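Local atomic coordinates of sorting nexin-21 (PDB entry 4YMR), a protein that binds membranes enriched in phosphatidylinositol 3-phosphate and phosphatidylinositol 4,5-bisphosphate and may act in several stages of intracellular trafficking. Residues Y27-Q41 with P53-L67. Residues are numbered along the deposited sequence; the frame is centred on the assembly and turned at random.
Sequences YREALALWANAWQLQ and PLLTLAGLAVCHQEL
Tyr27 and Cys63 at one end, Trp34 and Thr56 further along, mark where the backbones of helix 27-41 and helix 53-66 come nearest; the axes approach to 9.0 Å and run roughly antiparallel, at 148°. Trp34 enters as a knob among Thr56, Gly59, Leu60 and Cys63, its indole laid flat on the backbone of Gly59, whose CA stands 3.5 Å from the centroid of the five-membered ring. Cys63 SG meets the indole edge near CD1 and, on its other flank, the edge of the Tyr27 ring, a sulfur-aromatic contact with each. Trp34 NE1 bonds to Thr22 OG1 on helix 12-24, which covers Ala30 and Trp34 from another side. Replacing Trp34 by alanine would remove the indole, and Gly59 would probably be left facing a gap and Thr22 OG1 without its N-H partner.

Such an antiparallel helical hairpin, with small residues admitting large ones, is in keeping with the tetratricopeptide-repeat character of this PXB/TPR domain, the part of the sorting nexin that the chain represents. Trp38 swings its ring toward Leu57 with CG anti to the backbone N (chi1 178°), and Leu57 CD2 lies over the six-membered ring, 3.9 Å from its centroid. Thr56 CG2 packs on Trp38 CB at 3.6 Å. Beside it Gln41 NE2 donates to Thr56 OG1 (2.7 Å, nearly straight at 163°) and also to Ala37 O, both partners close to its amide plane, which fixes the amide's rotation; Thr56 OG1 is bonded to Arg52 O as well. At the far end Glu66 CG sits over the centre of the Tyr27 ring, 3.5 Å from the centroid, while its carboxylate forms a salt bridge with Lys135 of the second subunit. Leu31 CD1 presses on the His64 ring face, 3.3 Å from NE2.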
ATOM      1  N   TYR A  27     -19.518 -12.286 -11.001  1.00 29.66           N
ATOM      2  CA  TYR A  27     -18.216 -12.018 -11.611  1.00 32.41           C
ATOM      3  C   TYR A  27     -18.258 -11.092 -12.823  1.00 30.52           C
ATOM      4  O   TYR A  27     -17.432 -10.191 -12.928  1.00 38.87           O
ATOM      5  CB  TYR A  27     -17.468 -13.319 -11.915  1.00 32.19           C
ATOM      6  CG  TYR A  27     -17.258 -14.121 -10.656  1.00 37.02           C
ATOM      7  CD1 TYR A  27     -16.433 -13.641  -9.648  1.00 28.50           C
ATOM      8  CD2 TYR A  27     -17.917 -15.334 -10.452  1.00 33.11           C
ATOM      9  CE1 TYR A  27     -16.247 -14.343  -8.482  1.00 31.01           C
ATOM     10  CE2 TYR A  27     -17.735 -16.060  -9.282  1.00 25.00           C
ATOM     11  CZ  TYR A  27     -16.895 -15.557  -8.294  1.00 35.81           C
ATOM     12  OH  TYR A  27     -16.697 -16.245  -7.108  1.00 39.73           O
ATOM     13  N   ARG A  28     -19.229 -11.291 -13.711  1.00 31.48           N
ATOM     14  CA  ARG A  28     -19.362 -10.446 -14.893  1.00 36.01           C
ATOM     15  C   ARG A  28     -19.703  -8.992 -14.541  1.00 45.72           C
ATOM     16  O   ARG A  28     -19.149  -8.061 -15.142  1.00 44.01           O
ATOM     17  CB  ARG A  28     -20.361 -11.044 -15.892  1.00 38.71           C
ATOM     18  CG  ARG A  28     -20.343 -10.374 -17.260  1.00 41.61           C
ATOM     19  CD  ARG A  28     -20.780 -11.339 -18.368  1.00 62.21           C
ATOM     20  NE  ARG A  28     -19.743 -12.313 -18.701  1.00 70.00           N
ATOM     21  CZ  ARG A  28     -18.658 -12.026 -19.414  1.00 74.50           C
ATOM     22  NH1 ARG A  28     -18.467 -10.799 -19.867  1.00 84.16           N
ATOM     23  NH2 ARG A  28     -17.761 -12.964 -19.671  1.00 75.73           N
ATOM     24  N   GLU A  29     -20.589  -8.796 -13.563  1.00 49.19           N
ATOM     25  CA  GLU A  29     -20.900  -7.448 -13.065  1.00 43.41           C
ATOM     26  C   GLU A  29     -19.660  -6.820 -12.428  1.00 40.77           C
ATOM     27  O   GLU A  29     -19.351  -5.656 -12.667  1.00 46.26           O
ATOM     28  CB  GLU A  29     -22.063  -7.482 -12.056  1.00 57.14           C
ATOM     29  CG  GLU A  29     -22.942  -6.217 -12.041  1.00 70.33           C
ATOM     30  CD  GLU A  29     -24.144  -6.318 -11.089  1.00 77.77           C
ATOM     31  OE1 GLU A  29     -24.628  -7.447 -10.824  1.00 69.89           O
ATOM     32  OE2 GLU A  29     -24.602  -5.257 -10.602  1.00 83.65           O
ATOM     33  N   ALA A  30     -18.946  -7.609 -11.624  1.00 41.14           N
ATOM     34  CA  ALA A  30     -17.746  -7.143 -10.920  1.00 35.56           C
ATOM     35  C   ALA A  30     -16.624  -6.724 -11.869  1.00 32.81           C
ATOM     36  O   ALA A  30     -15.932  -5.744 -11.609  1.00 30.20           O
ATOM     37  CB  ALA A  30     -17.245  -8.207  -9.952  1.00 27.28           C
ATOM     38  N   LEU A  31     -16.459  -7.462 -12.970  1.00 26.68           N
ATOM     39  CA  LEU A  31     -15.318  -7.269 -13.867  1.00 26.10           C
ATOM     40  C   LEU A  31     -15.193  -5.838 -14.402  1.00 34.00           C
ATOM     41  O   LEU A  31     -14.126  -5.230 -14.311  1.00 31.00           O
ATOM     42  CB  LEU A  31     -15.350  -8.268 -15.024  1.00 30.79           C
ATOM     43  CG  LEU A  31     -14.211  -8.162 -16.049  1.00 30.59           C
ATOM     44  CD1 LEU A  31     -12.892  -8.576 -15.436  1.00 30.48           C
ATOM     45  CD2 LEU A  31     -14.522  -8.986 -17.301  1.00 28.85           C
ATOM     46  N   ALA A  32     -16.287  -5.317 -14.950  1.00 33.98           N
ATOM     47  CA  ALA A  32     -16.337  -3.960 -15.474  1.00 37.47           C
ATOM     48  C   ALA A  32     -15.899  -2.917 -14.431  1.00 44.14           C
ATOM     49  O   ALA A  32     -15.137  -1.999 -14.740  1.00 49.02           O
ATOM     50  CB  ALA A  32     -17.733  -3.651 -16.012  1.00 27.96           C
ATOM     51  N   LEU A  33     -16.370  -3.075 -13.196  1.00 41.36           N
ATOM     52  CA  LEU A  33     -16.008  -2.169 -12.102  1.00 42.27           C
ATOM     53  C   LEU A  33     -14.508  -2.193 -11.764  1.00 42.78           C
ATOM     54  O   LEU A  33     -13.867  -1.141 -11.702  1.00 49.59           O
ATOM     55  CB  LEU A  33     -16.848  -2.469 -10.857  1.00 46.65           C
ATOM     56  CG  LEU A  33     -18.349  -2.260 -11.048  1.00 48.80           C
ATOM     57  CD1 LEU A  33     -19.100  -2.439  -9.737  1.00 47.59           C
ATOM     58  CD2 LEU A  33     -18.606  -0.884 -11.645  1.00 44.40           C
ATOM     59  N   TRP A  34     -13.952  -3.381 -11.535  1.00 31.60           N
ATOM     60  CA  TRP A  34     -12.508  -3.513 -11.384  1.00 27.93           C
ATOM     61  C   TRP A  34     -11.748  -2.884 -12.568  1.00 31.45           C
ATOM     62  O   TRP A  34     -10.690  -2.283 -12.389  1.00 34.60           O
ATOM     63  CB  TRP A  34     -12.086  -4.988 -11.282  1.00 25.98           C
ATOM     64  CG  TRP A  34     -12.521  -5.792 -10.066  1.00 28.76           C
ATOM     65  CD1 TRP A  34     -13.288  -6.926 -10.075  1.00 20.20           C
ATOM     66  CD2 TRP A  34     -12.185  -5.551  -8.693  1.00 28.98           C
ATOM     67  NE1 TRP A  34     -13.457  -7.399  -8.801  1.00 27.94           N
ATOM     68  CE2 TRP A  34     -12.788  -6.579  -7.923  1.00 23.25           C
ATOM     69  CE3 TRP A  34     -11.424  -4.573  -8.028  1.00 29.56           C
ATOM     70  CZ2 TRP A  34     -12.665  -6.661  -6.535  1.00 19.73           C
ATOM     71  CZ3 TRP A  34     -11.302  -4.652  -6.644  1.00 28.52           C
ATOM     72  CH2 TRP A  34     -11.926  -5.688  -5.914  1.00 26.58           C
ATOM     73  N   ALA A  35     -12.287  -3.056 -13.772  1.00 30.81           N
ATOM     74  CA  ALA A  35     -11.600  -2.705 -15.014  1.00 32.97           C
ATOM     75  C   ALA A  35     -11.483  -1.195 -15.196  1.00 36.77           C
ATOM     76  O   ALA A  35     -10.439  -0.695 -15.598  1.00 44.07           O
ATOM     77  CB  ALA A  35     -12.313  -3.326 -16.211  1.00 32.80           C
ATOM     78  N   ASN A  36     -12.565  -0.481 -14.907  1.00 36.04           N
ATOM     79  CA  ASN A  36     -12.549   0.976 -14.907  1.00 44.13           C
ATOM     80  C   ASN A  36     -11.716   1.578 -13.768  1.00 41.97           C
ATOM     81  O   ASN A  36     -10.987   2.541 -13.984  1.00 43.73           O
ATOM     82  CB  ASN A  36     -13.978   1.515 -14.907  1.00 59.67           C
ATOM     83  CG  ASN A  36     -14.731   1.143 -16.172  1.00 73.00           C
ATOM     84  OD1 ASN A  36     -14.182   1.198 -17.280  1.00 72.34           O
ATOM     85  ND2 ASN A  36     -15.988   0.745 -16.016  1.00 77.41           N
ATOM     86  N   ALA A  37     -11.819   1.006 -12.569  1.00 38.23           N
ATOM     87  CA  ALA A  37     -10.951   1.393 -11.462  1.00 40.79           C
ATOM     88  C   ALA A  37      -9.474   1.214 -11.820  1.00 42.78           C
ATOM     89  O   ALA A  37      -8.646   2.050 -11.473  1.00 48.89           O
ATOM     90  CB  ALA A  37     -11.290   0.600 -10.209  1.00 39.78           C
ATOM     91  N   TRP A  38      -9.148   0.122 -12.505  1.00 39.07           N
ATOM     92  CA  TRP A  38      -7.793  -0.082 -13.017  1.00 38.13           C
ATOM     93  C   TRP A  38      -7.342   1.043 -13.963  1.00 46.71           C
ATOM     94  O   TRP A  38      -6.263   1.602 -13.802  1.00 47.61           O
ATOM     95  CB  TRP A  38      -7.646  -1.439 -13.711  1.00 33.37           C
ATOM     96  CG  TRP A  38      -6.270  -1.615 -14.260  1.00 32.53           C
ATOM     97  CD1 TRP A  38      -5.899  -1.575 -15.574  1.00 31.52           C
ATOM     98  CD2 TRP A  38      -5.063  -1.784 -13.506  1.00 30.09           C
ATOM     99  NE1 TRP A  38      -4.543  -1.746 -15.685  1.00 35.20           N
ATOM    100  CE2 TRP A  38      -4.002  -1.876 -14.426  1.00 34.18           C
ATOM    101  CE3 TRP A  38      -4.772  -1.885 -12.136  1.00 28.79           C
ATOM    102  CZ2 TRP A  38      -2.684  -2.064 -14.031  1.00 29.68           C
ATOM    103  CZ3 TRP A  38      -3.465  -2.076 -11.744  1.00 28.24           C
ATOM    104  CH2 TRP A  38      -2.437  -2.155 -12.685  1.00 28.78           C
ATOM    105  N   GLN A  39      -8.177   1.355 -14.948  1.00 51.27           N
ATOM    106  CA  GLN A  39      -7.957   2.473 -15.871  1.00 53.15           C
ATOM    107  C   GLN A  39      -7.756   3.828 -15.166  1.00 50.81           C
ATOM    108  O   GLN A  39      -6.821   4.565 -15.493  1.00 49.43           O
ATOM    109  CB  GLN A  39      -9.120   2.567 -16.871  1.00 62.71           C
ATOM    110  CG  GLN A  39      -9.149   3.843 -17.718  1.00 63.88           C
ATOM    111  CD  GLN A  39      -8.116   3.833 -18.822  1.00 60.48           C
ATOM    112  OE1 GLN A  39      -7.640   2.773 -19.225  1.00 67.05           O
ATOM    113  NE2 GLN A  39      -7.762   5.014 -19.321  1.00 61.09           N
ATOM    114  N   LEU A  40      -8.641   4.161 -14.227  1.00 46.06           N
ATOM    115  CA  LEU A  40      -8.482   5.356 -13.398  1.00 47.17           C
ATOM    116  C   LEU A  40      -7.069   5.448 -12.804  1.00 55.87           C
ATOM    117  O   LEU A  40      -6.359   6.435 -12.999  1.00 65.00           O
ATOM    118  CB  LEU A  40      -9.526   5.377 -12.269  1.00 41.41           C
ATOM    119  CG  LEU A  40     -10.997   5.636 -12.623  1.00 64.41           C
ATOM    120  CD1 LEU A  40     -11.915   5.143 -11.512  1.00 73.22           C
ATOM    121  CD2 LEU A  40     -11.265   7.115 -12.908  1.00 71.48           C
ATOM    122  N   GLN A  41      -6.668   4.400 -12.095  1.00 50.29           N
ATOM    123  CA  GLN A  41      -5.387   4.368 -11.399  1.00 49.08           C
ATOM    124  C   GLN A  41      -4.177   4.462 -12.325  1.00 53.71           C
ATOM    125  O   GLN A  41      -3.188   5.108 -11.984  1.00 56.28           O
ATOM    126  CB  GLN A  41      -5.272   3.092 -10.552  1.00 39.64           C
ATOM    127  CG  GLN A  41      -6.367   2.926  -9.507  1.00 39.44           C
ATOM    128  CD  GLN A  41      -6.256   1.599  -8.762  1.00 44.78           C
ATOM    129  OE1 GLN A  41      -5.348   1.399  -7.955  1.00 49.07           O
ATOM    130  NE2 GLN A  41      -7.178   0.686  -9.041  1.00 42.23           N
ATOM    131  N   PRO A  53      -3.509  -0.977  -6.471  1.00 31.70           N
ATOM    132  CA  PRO A  53      -3.362  -1.588  -7.795  1.00 32.41           C
ATOM    133  C   PRO A  53      -3.387  -3.111  -7.719  1.00 25.58           C
ATOM    134  O   PRO A  53      -4.110  -3.745  -8.469  1.00 31.62           O
ATOM    135  CB  PRO A  53      -1.994  -1.081  -8.258  1.00 33.83           C
ATOM    136  CG  PRO A  53      -1.861   0.211  -7.587  1.00 33.17           C
ATOM    137  CD  PRO A  53      -2.444   0.011  -6.228  1.00 30.32           C
ATOM    138  N   LEU A  54      -2.627  -3.674  -6.791  1.00 26.24           N
ATOM    139  CA  LEU A  54      -2.594  -5.106  -6.582  1.00 22.09           C
ATOM    140  C   LEU A  54      -3.962  -5.697  -6.251  1.00 22.12           C
ATOM    141  O   LEU A  54      -4.306  -6.772  -6.745  1.00 27.37           O
ATOM    142  CB  LEU A  54      -1.551  -5.458  -5.512  1.00 26.41           C
ATOM    143  CG  LEU A  54      -0.113  -5.245  -5.995  1.00 25.66           C
ATOM    144  CD1 LEU A  54       0.864  -5.511  -4.860  1.00 27.56           C
ATOM    145  CD2 LEU A  54       0.186  -6.166  -7.167  1.00 26.52           C
ATOM    146  N   LEU A  55      -4.738  -4.996  -5.424  1.00 25.70           N
ATOM    147  CA  LEU A  55      -6.096  -5.436  -5.107  1.00 25.14           C
ATOM    148  C   LEU A  55      -6.977  -5.437  -6.363  1.00 23.42           C
ATOM    149  O   LEU A  55      -7.781  -6.346  -6.583  1.00 23.79           O
ATOM    150  CB  LEU A  55      -6.733  -4.552  -4.035  1.00 29.85           C
ATOM    151  CG  LEU A  55      -8.091  -5.088  -3.576  1.00 25.82           C
ATOM    152  CD1 LEU A  55      -7.891  -6.039  -2.411  1.00 28.02           C
ATOM    153  CD2 LEU A  55      -9.026  -3.973  -3.196  1.00 28.75           C
ATOM    154  N   THR A  56      -6.820  -4.398  -7.175  1.00 24.18           N
ATOM    155  CA  THR A  56      -7.519  -4.292  -8.435  1.00 25.79           C
ATOM    156  C   THR A  56      -7.191  -5.447  -9.378  1.00 23.21           C
ATOM    157  O   THR A  56      -8.085  -6.070  -9.942  1.00 21.70           O
ATOM    158  CB  THR A  56      -7.167  -2.979  -9.128  1.00 28.21           C
ATOM    159  OG1 THR A  56      -7.361  -1.899  -8.213  1.00 27.91           O
ATOM    160  CG2 THR A  56      -8.023  -2.790 -10.358  1.00 19.78           C
ATOM    161  N   LEU A  57      -5.905  -5.717  -9.553  1.00 24.05           N
ATOM    162  CA  LEU A  57      -5.455  -6.823 -10.394  1.00 23.98           C
ATOM    163  C   LEU A  57      -5.907  -8.177  -9.844  1.00 27.74           C
ATOM    164  O   LEU A  57      -6.222  -9.109 -10.596  1.00 25.71           O
ATOM    165  CB  LEU A  57      -3.940  -6.788 -10.521  1.00 22.92           C
ATOM    166  CG  LEU A  57      -3.392  -5.647 -11.365  1.00 18.51           C
ATOM    167  CD1 LEU A  57      -1.894  -5.507 -11.150  1.00 21.30           C
ATOM    168  CD2 LEU A  57      -3.703  -5.891 -12.817  1.00 17.63           C
ATOM    169  N   ALA A  58      -5.945  -8.293  -8.528  1.00 15.78           N
ATOM    170  CA  ALA A  58      -6.471  -9.525  -7.959  1.00 26.49           C
ATOM    171  C   ALA A  58      -7.965  -9.673  -8.331  1.00 21.22           C
ATOM    172  O   ALA A  58      -8.424 -10.771  -8.635  1.00 25.18           O
ATOM    173  CB  ALA A  58      -6.236  -9.588  -6.437  1.00 15.32           C
ATOM    174  N   GLY A  59      -8.700  -8.560  -8.329  1.00 29.54           N
ATOM    175  CA  GLY A  59     -10.108  -8.566  -8.678  1.00 22.33           C
ATOM    176  C   GLY A  59     -10.297  -9.016 -10.110  1.00 23.80           C
ATOM    177  O   GLY A  59     -11.091  -9.925 -10.399  1.00 18.45           O
ATOM    178  N   LEU A  60      -9.543  -8.383 -11.005  1.00 22.48           N
ATOM    179  CA  LEU A  60      -9.533  -8.751 -12.419  1.00 21.02           C
ATOM    180  C   LEU A  60      -9.164 -10.226 -12.657  1.00 21.12           C
ATOM    181  O   LEU A  60      -9.855 -10.934 -13.383  1.00 26.64           O
ATOM    182  CB  LEU A  60      -8.600  -7.820 -13.198  1.00 20.36           C
ATOM    183  CG  LEU A  60      -9.025  -6.350 -13.300  1.00 22.99           C
ATOM    184  CD1 LEU A  60      -7.966  -5.533 -14.020  1.00 24.21           C
ATOM    185  CD2 LEU A  60     -10.379  -6.230 -14.016  1.00 22.06           C
ATOM    186  N   ALA A  61      -8.082 -10.684 -12.035  1.00 16.08           N
ATOM    187  CA  ALA A  61      -7.607 -12.046 -12.251  1.00 17.40           C
ATOM    188  C   ALA A  61      -8.651 -13.088 -11.833  1.00 16.24           C
ATOM    189  O   ALA A  61      -8.900 -14.047 -12.554  1.00 22.11           O
ATOM    190  CB  ALA A  61      -6.283 -12.274 -11.523  1.00 16.88           C
ATOM    191  N   VAL A  62      -9.270 -12.869 -10.678  1.00 18.73           N
ATOM    192  CA  VAL A  62     -10.337 -13.733 -10.182  1.00 16.97           C
ATOM    193  C   VAL A  62     -11.549 -13.773 -11.094  1.00 19.48           C
ATOM    194  O   VAL A  62     -12.057 -14.857 -11.431  1.00 25.81           O
ATOM    195  CB  VAL A  62     -10.747 -13.347  -8.736  1.00 16.15           C
ATOM    196  CG1 VAL A  62     -12.013 -14.061  -8.321  1.00 19.33           C
ATOM    197  CG2 VAL A  62      -9.625 -13.705  -7.788  1.00 15.63           C
ATOM    198  N   CYS A  63     -11.991 -12.588 -11.512  1.00 21.98           N
ATOM    199  CA  CYS A  63     -13.166 -12.483 -12.349  1.00 20.96           C
ATOM    200  C   CYS A  63     -12.888 -13.079 -13.724  1.00 18.63           C
ATOM    201  O   CYS A  63     -13.705 -13.832 -14.248  1.00 28.27           O
ATOM    202  CB  CYS A  63     -13.674 -11.037 -12.448  1.00 20.73           C
ATOM    203  SG  CYS A  63     -14.404 -10.403 -10.929  1.00 25.27           S
ATOM    204  N   HIS A  64     -11.740 -12.760 -14.306  1.00 18.76           N
ATOM    205  CA  HIS A  64     -11.387 -13.388 -15.571  1.00 20.16           C
ATOM    206  C   HIS A  64     -11.350 -14.919 -15.453  1.00 24.22           C
ATOM    207  O   HIS A  64     -11.889 -15.603 -16.310  1.00 19.38           O
ATOM    208  CB  HIS A  64     -10.110 -12.790 -16.161  1.00 20.12           C
ATOM    209  CG  HIS A  64     -10.332 -11.461 -16.818  1.00 29.51           C
ATOM    210  ND1 HIS A  64      -9.467 -10.396 -16.657  1.00 30.25           N
ATOM    211  CD2 HIS A  64     -11.323 -11.023 -17.629  1.00 33.52           C
ATOM    212  CE1 HIS A  64      -9.916  -9.360 -17.354  1.00 26.58           C
ATOM    213  NE2 HIS A  64     -11.044  -9.714 -17.947  1.00 26.77           N
ATOM    214  N   GLN A  65     -10.768 -15.458 -14.384  1.00 24.79           N
ATOM    215  CA  GLN A  65     -10.719 -16.917 -14.234  1.00 22.43           C
ATOM    216  C   GLN A  65     -12.086 -17.557 -14.119  1.00 22.00           C
ATOM    217  O   GLN A  65     -12.322 -18.630 -14.664  1.00 25.60           O
ATOM    218  CB  GLN A  65      -9.921 -17.303 -13.006  1.00 24.97           C
ATOM    219  CG  GLN A  65      -8.444 -17.336 -13.231  1.00 35.81           C
ATOM    220  CD  GLN A  65      -7.706 -17.745 -11.991  1.00 35.46           C
ATOM    221  OE1 GLN A  65      -7.592 -18.934 -11.686  1.00 38.98           O
ATOM    222  NE2 GLN A  65      -7.217 -16.763 -11.251  1.00 30.38           N
ATOM    223  N   GLU A  66     -12.972 -16.898 -13.380  1.00 23.90           N
ATOM    224  CA  GLU A  66     -14.337 -17.377 -13.212  1.00 20.94           C
ATOM    225  C   GLU A  66     -15.158 -17.335 -14.501  1.00 25.13           C
ATOM    226  O   GLU A  66     -16.188 -18.033 -14.596  1.00 29.99           O
ATOM    227  CB  GLU A  66     -15.070 -16.616 -12.095  1.00 17.80           C
ATOM    228  CG  GLU A  66     -14.398 -16.738 -10.708  1.00 19.88           C
ATOM    229  CD  GLU A  66     -14.496 -18.134 -10.067  1.00 25.55           C
ATOM    230  OE1 GLU A  66     -15.107 -19.047 -10.654  1.00 28.66           O
ATOM    231  OE2 GLU A  66     -13.957 -18.320  -8.954  1.00 40.35           O
ATOM    232  N   LEU A  67     -14.678 -16.596 -15.508  1.00 29.20           N
ATOM    233  CA  LEU A  67     -15.514 -16.230 -16.664  1.00 30.95           C
ATOM    234  C   LEU A  67     -15.364 -16.841 -18.101  1.00 53.69           C
ATOM    235  O   LEU A  67     -16.078 -16.390 -19.003  1.00 75.55           O
ATOM    236  CB  LEU A  67     -15.534 -14.704 -16.826  1.00 30.86           C
ATOM    237  CG  LEU A  67     -16.420 -13.950 -15.835  1.00 32.07           C
ATOM    238  CD1 LEU A  67     -16.237 -12.453 -16.066  1.00 24.63           C
ATOM    239  CD2 LEU A  67     -17.884 -14.368 -15.957  1.00 25.10           C
TER